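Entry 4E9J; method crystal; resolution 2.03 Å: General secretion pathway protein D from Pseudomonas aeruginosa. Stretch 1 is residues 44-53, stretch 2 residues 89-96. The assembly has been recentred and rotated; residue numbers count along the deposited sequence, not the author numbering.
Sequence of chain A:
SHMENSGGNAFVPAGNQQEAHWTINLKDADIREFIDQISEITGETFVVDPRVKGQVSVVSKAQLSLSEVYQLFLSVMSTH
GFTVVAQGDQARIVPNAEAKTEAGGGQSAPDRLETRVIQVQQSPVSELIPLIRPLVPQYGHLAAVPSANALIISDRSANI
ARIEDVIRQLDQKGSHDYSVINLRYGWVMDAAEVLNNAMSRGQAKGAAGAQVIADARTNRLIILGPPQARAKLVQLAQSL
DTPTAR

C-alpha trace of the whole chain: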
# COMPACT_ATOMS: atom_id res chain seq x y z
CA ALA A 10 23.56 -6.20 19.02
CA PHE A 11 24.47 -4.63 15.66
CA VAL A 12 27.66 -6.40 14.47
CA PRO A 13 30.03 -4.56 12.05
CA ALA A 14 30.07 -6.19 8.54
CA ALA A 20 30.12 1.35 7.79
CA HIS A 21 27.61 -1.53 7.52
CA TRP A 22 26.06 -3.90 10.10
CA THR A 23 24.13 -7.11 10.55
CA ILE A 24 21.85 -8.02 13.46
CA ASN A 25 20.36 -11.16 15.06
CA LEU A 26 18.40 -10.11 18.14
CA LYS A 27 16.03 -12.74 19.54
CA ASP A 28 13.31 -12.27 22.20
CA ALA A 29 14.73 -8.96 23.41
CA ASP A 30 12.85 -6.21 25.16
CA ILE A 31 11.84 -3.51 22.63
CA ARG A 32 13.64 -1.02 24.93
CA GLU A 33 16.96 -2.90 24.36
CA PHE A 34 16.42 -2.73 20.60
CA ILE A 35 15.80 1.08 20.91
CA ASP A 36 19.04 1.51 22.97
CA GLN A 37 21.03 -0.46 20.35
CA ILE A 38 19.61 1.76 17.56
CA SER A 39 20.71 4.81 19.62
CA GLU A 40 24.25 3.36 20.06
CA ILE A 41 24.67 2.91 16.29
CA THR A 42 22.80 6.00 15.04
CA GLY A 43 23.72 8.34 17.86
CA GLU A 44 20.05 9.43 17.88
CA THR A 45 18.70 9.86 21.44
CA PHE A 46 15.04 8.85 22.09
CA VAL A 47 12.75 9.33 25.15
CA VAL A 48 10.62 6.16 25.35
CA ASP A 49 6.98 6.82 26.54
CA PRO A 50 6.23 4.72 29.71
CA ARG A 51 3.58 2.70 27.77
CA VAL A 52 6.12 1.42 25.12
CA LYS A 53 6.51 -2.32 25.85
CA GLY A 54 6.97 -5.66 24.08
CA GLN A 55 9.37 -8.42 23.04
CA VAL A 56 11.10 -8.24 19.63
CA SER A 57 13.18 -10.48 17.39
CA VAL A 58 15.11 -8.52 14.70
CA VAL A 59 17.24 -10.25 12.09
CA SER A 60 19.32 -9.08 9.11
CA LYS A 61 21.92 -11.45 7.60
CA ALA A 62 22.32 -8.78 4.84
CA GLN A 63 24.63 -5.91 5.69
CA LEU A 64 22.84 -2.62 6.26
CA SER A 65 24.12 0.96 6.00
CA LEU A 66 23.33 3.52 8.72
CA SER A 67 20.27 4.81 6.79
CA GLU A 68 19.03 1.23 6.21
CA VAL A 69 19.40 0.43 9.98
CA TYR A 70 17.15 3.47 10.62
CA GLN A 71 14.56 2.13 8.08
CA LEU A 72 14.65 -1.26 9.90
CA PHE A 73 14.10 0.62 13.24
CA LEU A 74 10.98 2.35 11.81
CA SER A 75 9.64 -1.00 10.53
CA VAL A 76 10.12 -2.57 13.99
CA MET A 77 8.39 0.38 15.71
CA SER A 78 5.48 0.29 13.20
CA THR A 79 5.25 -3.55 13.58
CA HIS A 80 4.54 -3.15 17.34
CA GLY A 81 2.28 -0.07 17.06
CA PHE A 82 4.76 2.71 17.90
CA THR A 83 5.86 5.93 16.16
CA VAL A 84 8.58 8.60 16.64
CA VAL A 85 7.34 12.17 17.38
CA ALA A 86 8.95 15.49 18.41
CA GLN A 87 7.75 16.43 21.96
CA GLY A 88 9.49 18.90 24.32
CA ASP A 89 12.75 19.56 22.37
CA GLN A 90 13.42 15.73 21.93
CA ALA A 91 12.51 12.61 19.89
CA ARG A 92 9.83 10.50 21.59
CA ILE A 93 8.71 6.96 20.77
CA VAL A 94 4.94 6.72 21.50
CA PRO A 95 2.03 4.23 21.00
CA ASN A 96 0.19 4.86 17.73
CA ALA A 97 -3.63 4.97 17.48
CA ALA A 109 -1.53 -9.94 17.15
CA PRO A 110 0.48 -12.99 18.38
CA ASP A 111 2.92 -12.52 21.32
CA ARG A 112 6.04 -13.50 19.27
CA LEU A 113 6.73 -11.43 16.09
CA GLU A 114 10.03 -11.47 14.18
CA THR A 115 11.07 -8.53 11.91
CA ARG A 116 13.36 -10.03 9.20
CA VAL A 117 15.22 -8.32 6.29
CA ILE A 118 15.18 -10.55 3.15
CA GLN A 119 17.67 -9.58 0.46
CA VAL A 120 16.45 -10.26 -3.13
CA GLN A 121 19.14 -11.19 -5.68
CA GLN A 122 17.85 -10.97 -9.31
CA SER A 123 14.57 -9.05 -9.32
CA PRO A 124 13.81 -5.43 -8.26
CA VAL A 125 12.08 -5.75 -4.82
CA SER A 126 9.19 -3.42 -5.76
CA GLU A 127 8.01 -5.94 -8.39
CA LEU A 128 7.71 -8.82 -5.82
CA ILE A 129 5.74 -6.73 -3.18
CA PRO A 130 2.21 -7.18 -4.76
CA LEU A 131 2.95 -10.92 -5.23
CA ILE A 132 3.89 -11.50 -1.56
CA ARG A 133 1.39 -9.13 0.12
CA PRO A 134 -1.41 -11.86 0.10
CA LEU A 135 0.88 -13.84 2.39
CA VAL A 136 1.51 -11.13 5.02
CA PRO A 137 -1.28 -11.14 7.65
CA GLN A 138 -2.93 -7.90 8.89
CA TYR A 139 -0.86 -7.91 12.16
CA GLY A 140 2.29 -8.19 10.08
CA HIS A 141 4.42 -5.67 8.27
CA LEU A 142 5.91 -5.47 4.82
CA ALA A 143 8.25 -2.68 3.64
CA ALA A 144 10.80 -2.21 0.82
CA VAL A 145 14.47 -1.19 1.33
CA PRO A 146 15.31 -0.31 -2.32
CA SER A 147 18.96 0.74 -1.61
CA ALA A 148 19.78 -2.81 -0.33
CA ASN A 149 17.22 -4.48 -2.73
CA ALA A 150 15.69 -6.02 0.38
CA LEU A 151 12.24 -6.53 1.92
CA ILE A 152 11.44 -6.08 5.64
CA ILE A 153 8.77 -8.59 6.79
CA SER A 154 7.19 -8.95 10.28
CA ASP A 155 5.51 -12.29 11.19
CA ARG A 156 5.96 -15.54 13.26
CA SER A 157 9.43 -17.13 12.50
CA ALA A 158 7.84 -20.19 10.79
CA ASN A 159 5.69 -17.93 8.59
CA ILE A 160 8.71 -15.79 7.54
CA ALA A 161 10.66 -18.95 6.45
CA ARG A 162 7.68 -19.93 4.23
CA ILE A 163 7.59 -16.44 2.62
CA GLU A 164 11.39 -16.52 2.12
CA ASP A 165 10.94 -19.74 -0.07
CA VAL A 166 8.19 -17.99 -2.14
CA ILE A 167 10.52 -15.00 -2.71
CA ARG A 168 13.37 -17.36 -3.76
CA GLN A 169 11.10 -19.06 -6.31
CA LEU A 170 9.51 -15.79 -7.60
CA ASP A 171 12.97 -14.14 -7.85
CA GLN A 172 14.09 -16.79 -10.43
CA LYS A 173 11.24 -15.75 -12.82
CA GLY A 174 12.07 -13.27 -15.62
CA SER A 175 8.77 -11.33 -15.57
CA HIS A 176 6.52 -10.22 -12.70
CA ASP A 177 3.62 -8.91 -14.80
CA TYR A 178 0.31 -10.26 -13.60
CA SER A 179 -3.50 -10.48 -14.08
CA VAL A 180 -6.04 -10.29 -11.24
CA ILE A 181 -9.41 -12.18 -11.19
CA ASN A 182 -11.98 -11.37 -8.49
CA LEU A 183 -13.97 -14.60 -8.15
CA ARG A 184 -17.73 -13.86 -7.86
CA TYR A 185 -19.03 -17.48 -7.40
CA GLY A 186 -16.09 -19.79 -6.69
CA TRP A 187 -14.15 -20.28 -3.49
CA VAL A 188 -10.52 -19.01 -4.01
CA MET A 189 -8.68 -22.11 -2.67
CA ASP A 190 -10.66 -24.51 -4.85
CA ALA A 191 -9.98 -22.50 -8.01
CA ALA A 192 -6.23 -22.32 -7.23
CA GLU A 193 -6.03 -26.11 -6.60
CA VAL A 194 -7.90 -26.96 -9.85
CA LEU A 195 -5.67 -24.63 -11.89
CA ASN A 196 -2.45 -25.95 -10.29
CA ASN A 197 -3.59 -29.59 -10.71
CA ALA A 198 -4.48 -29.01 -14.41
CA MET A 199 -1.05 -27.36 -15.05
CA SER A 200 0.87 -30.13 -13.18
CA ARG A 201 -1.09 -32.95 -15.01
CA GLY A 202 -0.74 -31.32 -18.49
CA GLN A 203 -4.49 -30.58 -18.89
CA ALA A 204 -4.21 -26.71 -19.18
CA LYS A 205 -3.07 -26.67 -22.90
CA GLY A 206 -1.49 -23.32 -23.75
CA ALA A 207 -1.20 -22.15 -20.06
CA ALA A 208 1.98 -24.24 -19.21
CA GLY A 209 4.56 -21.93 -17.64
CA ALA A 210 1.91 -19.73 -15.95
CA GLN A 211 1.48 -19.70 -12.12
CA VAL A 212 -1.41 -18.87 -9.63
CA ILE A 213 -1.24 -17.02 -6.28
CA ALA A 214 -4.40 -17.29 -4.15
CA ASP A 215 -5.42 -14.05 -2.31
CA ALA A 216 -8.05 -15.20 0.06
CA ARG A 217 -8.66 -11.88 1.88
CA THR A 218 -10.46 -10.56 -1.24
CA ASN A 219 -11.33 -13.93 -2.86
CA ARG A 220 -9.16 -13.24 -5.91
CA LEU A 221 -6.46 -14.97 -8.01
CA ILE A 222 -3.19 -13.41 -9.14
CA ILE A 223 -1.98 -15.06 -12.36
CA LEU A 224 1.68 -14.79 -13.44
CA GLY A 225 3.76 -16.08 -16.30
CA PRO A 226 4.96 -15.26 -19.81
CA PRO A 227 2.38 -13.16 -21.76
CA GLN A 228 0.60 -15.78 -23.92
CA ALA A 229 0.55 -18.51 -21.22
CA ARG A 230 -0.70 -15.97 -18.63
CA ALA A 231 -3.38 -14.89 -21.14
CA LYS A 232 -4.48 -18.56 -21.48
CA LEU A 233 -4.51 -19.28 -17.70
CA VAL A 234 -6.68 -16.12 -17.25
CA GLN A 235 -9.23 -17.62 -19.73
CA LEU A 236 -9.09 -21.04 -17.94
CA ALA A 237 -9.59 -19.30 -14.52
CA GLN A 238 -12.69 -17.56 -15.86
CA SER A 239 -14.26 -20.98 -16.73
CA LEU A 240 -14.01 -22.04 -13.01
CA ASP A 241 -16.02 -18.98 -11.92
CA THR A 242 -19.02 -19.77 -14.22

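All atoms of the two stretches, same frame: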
# COMPACT_ATOMS: atom_id res chain seq x y z
N GLU A 44 21.31 8.74 17.65
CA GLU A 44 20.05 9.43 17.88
C GLU A 44 19.60 9.07 19.30
O GLU A 44 19.68 7.91 19.68
CB GLU A 44 18.99 8.99 16.84
N THR A 45 19.19 10.07 20.08
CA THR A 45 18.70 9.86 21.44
C THR A 45 17.15 9.91 21.40
O THR A 45 16.58 10.83 20.81
CB THR A 45 19.27 10.94 22.36
OG1 THR A 45 20.69 11.00 22.18
CG2 THR A 45 18.95 10.67 23.82
N PHE A 46 16.50 8.93 22.03
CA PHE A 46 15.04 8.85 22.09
C PHE A 46 14.57 8.86 23.55
O PHE A 46 15.21 8.26 24.40
CB PHE A 46 14.55 7.53 21.48
CG PHE A 46 15.00 7.26 20.07
CD1 PHE A 46 14.47 7.98 19.00
CD2 PHE A 46 15.96 6.30 19.80
CE1 PHE A 46 14.90 7.73 17.69
CE2 PHE A 46 16.38 6.05 18.50
CZ PHE A 46 15.88 6.79 17.45
N VAL A 47 13.41 9.46 23.84
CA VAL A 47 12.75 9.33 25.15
C VAL A 47 11.65 8.31 24.86
O VAL A 47 10.92 8.48 23.90
CB VAL A 47 12.17 10.64 25.72
CG1 VAL A 47 11.36 10.36 26.98
CG2 VAL A 47 13.28 11.62 26.03
N VAL A 48 11.58 7.22 25.61
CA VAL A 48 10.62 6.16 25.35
C VAL A 48 9.42 6.35 26.28
O VAL A 48 9.61 6.25 27.49
CB VAL A 48 11.31 4.80 25.53
CG1 VAL A 48 10.32 3.66 25.37
CG2 VAL A 48 12.44 4.65 24.53
N ASP A 49 8.19 6.63 25.72
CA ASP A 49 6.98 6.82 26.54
C ASP A 49 6.81 5.63 27.50
O ASP A 49 7.03 4.49 27.08
CB ASP A 49 5.76 6.97 25.62
CG ASP A 49 4.44 7.20 26.33
OD1 ASP A 49 3.81 6.22 26.73
OD2 ASP A 49 4.01 8.35 26.41
N PRO A 50 6.39 5.86 28.77
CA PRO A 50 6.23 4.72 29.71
C PRO A 50 5.42 3.53 29.21
O PRO A 50 5.68 2.41 29.64
CB PRO A 50 5.59 5.35 30.94
CG PRO A 50 5.89 6.81 30.85
CD PRO A 50 6.12 7.15 29.42
N ARG A 51 4.44 3.76 28.32
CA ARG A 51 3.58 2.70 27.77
C ARG A 51 4.24 1.83 26.69
O ARG A 51 3.64 0.81 26.32
CB ARG A 51 2.29 3.30 27.18
CG ARG A 51 1.36 3.98 28.16
CD ARG A 51 0.32 4.79 27.41
NE ARG A 51 0.89 6.02 26.87
CZ ARG A 51 0.21 6.93 26.17
NH1 ARG A 51 -1.08 6.75 25.90
NH2 ARG A 51 0.82 8.03 25.73
N VAL A 52 5.44 2.21 26.16
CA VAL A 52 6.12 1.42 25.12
C VAL A 52 6.65 0.13 25.75
O VAL A 52 7.49 0.19 26.64
CB VAL A 52 7.25 2.20 24.39
CG1 VAL A 52 7.91 1.34 23.31
CG2 VAL A 52 6.73 3.49 23.78
N LYS A 53 6.16 -1.01 25.30
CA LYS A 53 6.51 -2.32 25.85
C LYS A 53 6.43 -3.37 24.76
O LYS A 53 5.91 -3.09 23.69
CB LYS A 53 5.55 -2.68 27.01
N ASP A 89 11.36 19.45 22.85
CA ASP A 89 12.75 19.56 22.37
C ASP A 89 13.51 18.20 22.23
O ASP A 89 14.74 18.20 22.24
CB ASP A 89 13.55 20.55 23.24
N GLN A 90 12.79 17.06 22.06
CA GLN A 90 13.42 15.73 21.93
C GLN A 90 12.56 14.72 21.17
O GLN A 90 11.34 14.86 21.10
CB GLN A 90 13.75 15.16 23.31
N ALA A 91 13.20 13.68 20.62
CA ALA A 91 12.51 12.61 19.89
C ALA A 91 11.87 11.64 20.89
O ALA A 91 12.53 11.15 21.80
CB ALA A 91 13.49 11.86 19.01
N ARG A 92 10.58 11.37 20.71
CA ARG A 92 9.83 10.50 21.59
C ARG A 92 9.17 9.39 20.80
O ARG A 92 8.54 9.64 19.78
CB ARG A 92 8.79 11.30 22.37
CG ARG A 92 8.28 10.60 23.63
CD ARG A 92 7.29 11.48 24.38
NE ARG A 92 7.51 11.42 25.83
CZ ARG A 92 6.70 10.86 26.74
NH1 ARG A 92 5.55 10.30 26.36
NH2 ARG A 92 7.03 10.87 28.02
N ILE A 93 9.31 8.17 21.31
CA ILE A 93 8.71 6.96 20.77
C ILE A 93 7.42 6.81 21.58
O ILE A 93 7.47 6.81 22.82
CB ILE A 93 9.66 5.74 20.88
CG1 ILE A 93 11.00 6.04 20.09
CG2 ILE A 93 9.01 4.45 20.38
CD1 ILE A 93 12.04 4.98 20.24
N VAL A 94 6.27 6.73 20.88
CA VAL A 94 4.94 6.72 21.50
C VAL A 94 4.00 5.68 20.88
O VAL A 94 4.09 5.42 19.69
CB VAL A 94 4.29 8.12 21.38
CG1 VAL A 94 4.89 9.10 22.36
CG2 VAL A 94 4.37 8.67 19.95
N PRO A 95 3.00 5.14 21.63
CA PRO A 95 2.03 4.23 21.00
C PRO A 95 1.18 4.97 19.96
O PRO A 95 0.84 6.14 20.15
CB PRO A 95 1.21 3.67 22.17
CG PRO A 95 1.86 4.17 23.40
CD PRO A 95 2.67 5.37 23.05
N ASN A 96 0.97 4.32 18.82
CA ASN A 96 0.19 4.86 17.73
C ASN A 96 -1.27 4.47 17.95
O ASN A 96 -1.55 3.49 18.64
CB ASN A 96 0.69 4.32 16.38
CG ASN A 96 0.39 5.25 15.22
OD1 ASN A 96 -0.64 5.92 15.18
ND2 ASN A 96 1.28 5.28 14.23

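A short strand through V47 and V48 runs parallel to strand 91-95, their directions differing by 32° and their axes approaching to 4.6 Å. Three backbone hydrogen bonds stitch them in alternation: V47 N donates to A91 O (2.8 Å), I93 N returns to V47 O (3.1 Å), and D49 N donates to I93 O (3.0 Å). V47 thus bonds to the residues before and after its register partner R92, the usual parallel pattern. Beyond the strand, a type I turn from D49 to V52 closes with V52 N to D49 O at 2.9 Å.

Side chains alternate between two faces. F46, V48, A91 and I93 share the apolar one, packing together away from water, while charged R92 stays on the face with V47. I93 is the hub: its CD1 lies 3.7 Å from F46 CG, an off-centre CH-pi contact, and 4.3 Å from V48 CG2. From the turn, V52 CG2 reaches I93 CG2 at 4.2 Å.

The R92 side chain extends past V47 to D49, where R92 NH1 meets D49 OD2 in a 2.5 Å salt bridge. D49 also accepts from R51, through R51 N to D49 OD1 (3.0 Å) and R51 NE to D49 OD1 (2.9 Å). One buried carboxylate is therefore shared by two arginines, tying the turn to the neighbouring strand; its single charge cannot offset both. P95 CG packs over one face of the R51 guanidinium.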